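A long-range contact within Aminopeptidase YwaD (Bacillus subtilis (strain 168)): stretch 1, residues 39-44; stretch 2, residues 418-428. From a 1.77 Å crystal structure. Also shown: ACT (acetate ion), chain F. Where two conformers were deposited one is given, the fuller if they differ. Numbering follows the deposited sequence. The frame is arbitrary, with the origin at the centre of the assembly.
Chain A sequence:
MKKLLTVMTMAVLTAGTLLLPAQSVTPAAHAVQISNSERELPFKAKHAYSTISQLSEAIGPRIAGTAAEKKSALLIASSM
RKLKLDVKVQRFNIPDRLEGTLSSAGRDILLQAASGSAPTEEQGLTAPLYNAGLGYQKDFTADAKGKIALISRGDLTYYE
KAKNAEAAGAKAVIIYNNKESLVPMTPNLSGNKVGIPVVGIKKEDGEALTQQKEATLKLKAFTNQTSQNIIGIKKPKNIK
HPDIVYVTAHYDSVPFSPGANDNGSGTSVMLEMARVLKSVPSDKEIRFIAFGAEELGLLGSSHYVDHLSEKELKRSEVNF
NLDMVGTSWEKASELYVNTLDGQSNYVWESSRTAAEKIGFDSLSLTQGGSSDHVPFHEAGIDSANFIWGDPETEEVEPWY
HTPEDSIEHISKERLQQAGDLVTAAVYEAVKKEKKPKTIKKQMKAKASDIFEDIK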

# COMPACT_ATOMS: atom_id res chain seq x y z
N ARG A 39 -31.86 -0.33 8.26
CA ARG A 39 -32.40 -1.67 8.50
C ARG A 39 -31.27 -2.68 8.74
O ARG A 39 -30.23 -2.31 9.30
CB ARG A 39 -33.30 -2.08 7.33
CG ARG A 39 -34.29 -0.98 6.95
CD ARG A 39 -35.66 -1.53 6.60
NE ARG A 39 -35.58 -2.50 5.52
CZ ARG A 39 -35.88 -3.79 5.62
NH1 ARG A 39 -36.32 -4.29 6.77
NH2 ARG A 39 -35.75 -4.57 4.56
N GLU A 40 -31.47 -3.93 8.34
CA GLU A 40 -30.50 -4.98 8.66
C GLU A 40 -29.45 -5.10 7.56
O GLU A 40 -29.78 -5.23 6.38
CB GLU A 40 -31.20 -6.33 8.87
CG GLU A 40 -30.35 -7.34 9.62
CD GLU A 40 -30.50 -8.73 9.06
OE1 GLU A 40 -30.31 -8.90 7.84
OE2 GLU A 40 -30.81 -9.66 9.84
N LEU A 41 -28.19 -5.07 7.97
CA LEU A 41 -27.04 -5.10 7.06
C LEU A 41 -26.18 -6.29 7.44
O LEU A 41 -25.27 -6.17 8.28
CB LEU A 41 -26.26 -3.79 7.12
CG LEU A 41 -27.11 -2.53 6.99
CD1 LEU A 41 -26.34 -1.29 7.43
CD2 LEU A 41 -27.59 -2.41 5.56
N PRO A 42 -26.44 -7.47 6.85
CA PRO A 42 -25.79 -8.73 7.29
C PRO A 42 -24.37 -8.91 6.75
O PRO A 42 -24.07 -9.80 5.95
CB PRO A 42 -26.75 -9.80 6.75
CG PRO A 42 -27.35 -9.18 5.53
CD PRO A 42 -27.48 -7.70 5.83
N PHE A 43 -23.46 -8.03 7.19
CA PHE A 43 -22.05 -8.22 6.89
C PHE A 43 -21.56 -9.49 7.58
O PHE A 43 -21.78 -9.68 8.78
CB PHE A 43 -21.23 -7.01 7.36
CG PHE A 43 -19.78 -7.08 6.99
CD1 PHE A 43 -18.88 -7.83 7.75
CD2 PHE A 43 -19.29 -6.40 5.88
CE1 PHE A 43 -17.54 -7.91 7.40
CE2 PHE A 43 -17.96 -6.47 5.53
CZ PHE A 43 -17.07 -7.22 6.28
N LYS A 44 -20.90 -10.37 6.83
CA LYS A 44 -20.43 -11.64 7.38
C LYS A 44 -18.92 -11.75 7.18
O LYS A 44 -18.44 -11.91 6.05
CB LYS A 44 -21.16 -12.82 6.74
CG LYS A 44 -22.65 -12.82 7.07
CD LYS A 44 -23.35 -14.00 6.47
CE LYS A 44 -24.86 -13.83 6.54
NZ LYS A 44 -25.55 -15.05 6.08
N ALA A 418 -14.92 -4.10 12.09
CA ALA A 418 -14.62 -3.11 11.06
C ALA A 418 -15.67 -3.14 9.96
O ALA A 418 -16.16 -2.09 9.53
CB ALA A 418 -13.23 -3.36 10.48
N GLY A 419 -16.03 -4.34 9.49
CA GLY A 419 -17.04 -4.44 8.46
C GLY A 419 -18.38 -3.86 8.87
O GLY A 419 -19.02 -3.13 8.10
N ASP A 420 -18.82 -4.17 10.09
CA ASP A 420 -20.10 -3.62 10.56
C ASP A 420 -20.04 -2.10 10.68
O ASP A 420 -21.00 -1.41 10.35
CB ASP A 420 -20.49 -4.25 11.90
CG ASP A 420 -21.01 -5.66 11.74
OD1 ASP A 420 -21.61 -5.96 10.68
OD2 ASP A 420 -20.84 -6.48 12.68
N LEU A 421 -18.90 -1.56 11.14
CA LEU A 421 -18.80 -0.12 11.31
C LEU A 421 -18.81 0.60 9.96
O LEU A 421 -19.59 1.55 9.76
CB LEU A 421 -17.54 0.24 12.11
CG LEU A 421 -17.26 1.71 12.46
CD1 LEU A 421 -16.66 2.52 11.28
CD2 LEU A 421 -18.52 2.39 12.98
N VAL A 422 -17.94 0.20 9.04
CA VAL A 422 -17.86 0.92 7.77
C VAL A 422 -19.10 0.65 6.92
O VAL A 422 -19.54 1.53 6.15
CB VAL A 422 -16.57 0.55 7.02
CG1 VAL A 422 -16.41 1.44 5.79
CG2 VAL A 422 -15.35 0.68 7.94
N THR A 423 -19.70 -0.54 7.04
CA THR A 423 -20.95 -0.78 6.30
C THR A 423 -22.05 0.15 6.79
O THR A 423 -22.81 0.71 5.99
CB THR A 423 -21.38 -2.24 6.43
OG1 THR A 423 -20.42 -3.08 5.77
CG2 THR A 423 -22.74 -2.46 5.78
N ALA A 424 -22.14 0.35 8.11
CA ALA A 424 -23.15 1.26 8.64
C ALA A 424 -22.83 2.70 8.26
O ALA A 424 -23.75 3.50 8.05
CB ALA A 424 -23.25 1.11 10.15
N ALA A 425 -21.55 3.05 8.21
CA ALA A 425 -21.15 4.40 7.83
C ALA A 425 -21.51 4.68 6.37
O ALA A 425 -22.05 5.74 6.04
CB ALA A 425 -19.65 4.60 8.05
N VAL A 426 -21.18 3.75 5.48
CA VAL A 426 -21.55 3.92 4.08
C VAL A 426 -23.06 3.93 3.93
O VAL A 426 -23.62 4.74 3.17
CB VAL A 426 -20.89 2.82 3.22
CG1 VAL A 426 -21.39 2.89 1.77
CG2 VAL A 426 -19.38 2.97 3.26
N TYR A 427 -23.76 3.06 4.67
CA TYR A 427 -25.22 3.07 4.62
C TYR A 427 -25.76 4.44 5.01
O TYR A 427 -26.67 4.96 4.35
CB TYR A 427 -25.80 1.99 5.54
CG TYR A 427 -27.31 1.94 5.55
CD1 TYR A 427 -28.02 1.45 4.45
CD2 TYR A 427 -28.04 2.38 6.65
CE1 TYR A 427 -29.40 1.40 4.45
CE2 TYR A 427 -29.43 2.33 6.65
CZ TYR A 427 -30.11 1.83 5.55
OH TYR A 427 -31.48 1.78 5.55
N GLU A 428 -25.19 5.06 6.05
CA GLU A 428 -25.62 6.40 6.41
C GLU A 428 -25.47 7.36 5.24
O GLU A 428 -26.33 8.22 5.00
CB GLU A 428 -24.84 6.91 7.62
CG GLU A 428 -25.31 6.34 8.94
CD GLU A 428 -26.79 6.59 9.19
OE1 GLU A 428 -27.25 7.72 8.95
OE2 GLU A 428 -27.49 5.65 9.62
C ACT F . -24.32 -17.80 3.88
O ACT F . -24.62 -17.54 5.08
OXT ACT F . -23.18 -17.78 3.33
CH3 ACT F . -25.53 -18.22 2.97
O HOH W 1 -23.25 -4.52 8.98

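Residues 39-44 form an irregular segment that lies along one side of the helix containing residues 418-428. The two stretches are at least 376 residues apart in sequence where they touch.

Arg-39 is exposed and poorly ordered. Its N donates a weak hydrogen bond to Tyr-427 OH, at 3.5 Å. The end of its side chain leads away from the helix. Glu-40 points away and makes no contact.

Leu-41 points toward the helix. Leu-41 CD1 packs against Tyr-427 CB at 3.8 Å, an apolar contact. Leu-41 CD2 lies over one face of the Tyr-427 ring, and Leu-41 CD1 is also close to that ring, 3.9 Å from Tyr-427 CG. Leu-41 CB lies 4.0 Å from Thr-423 CG2. The backbone of Leu-41 is also tied to the helix, but through solvent. Leu-41 O is 4.4 Å from Asp-420 OD1, too far for a direct hydrogen bond. Water 1 bridges the gap, donating to Leu-41 O at 2.7 Å and to Asp-420 OD1 at 2.8 Å. The same carbonyl, Leu-41 O, accepts a hydrogen bond from Phe-43 N at 2.8 Å, which closes a tight local turn.

Pro-42 points away within that turn. Phe-43 then points back toward the helix and is buried. Gly-419 CA sits 3.5 Å from the centroid of the Phe-43 ring, only 12° off the ring normal, in a CH-pi contact. The absence of a side chain allows this approach: an ideal CB on Gly-419 would lie 2.1 Å from Phe-43 CE1, a clash. Phe-43 CD2 is 3.5 Å from Thr-423 OG1. Thr-423 OG1 donates a hydrogen bond to Gly-419 O, at 2.7 Å, within its own helix. Phe-43 CB also approaches Asp-420 OD1, at 3.5 Å.

Lys-44 points away and occupies an N-cap position. Its NZ donates to acetate O at 2.8 Å; the ion probably comes from the crystallisation liquor.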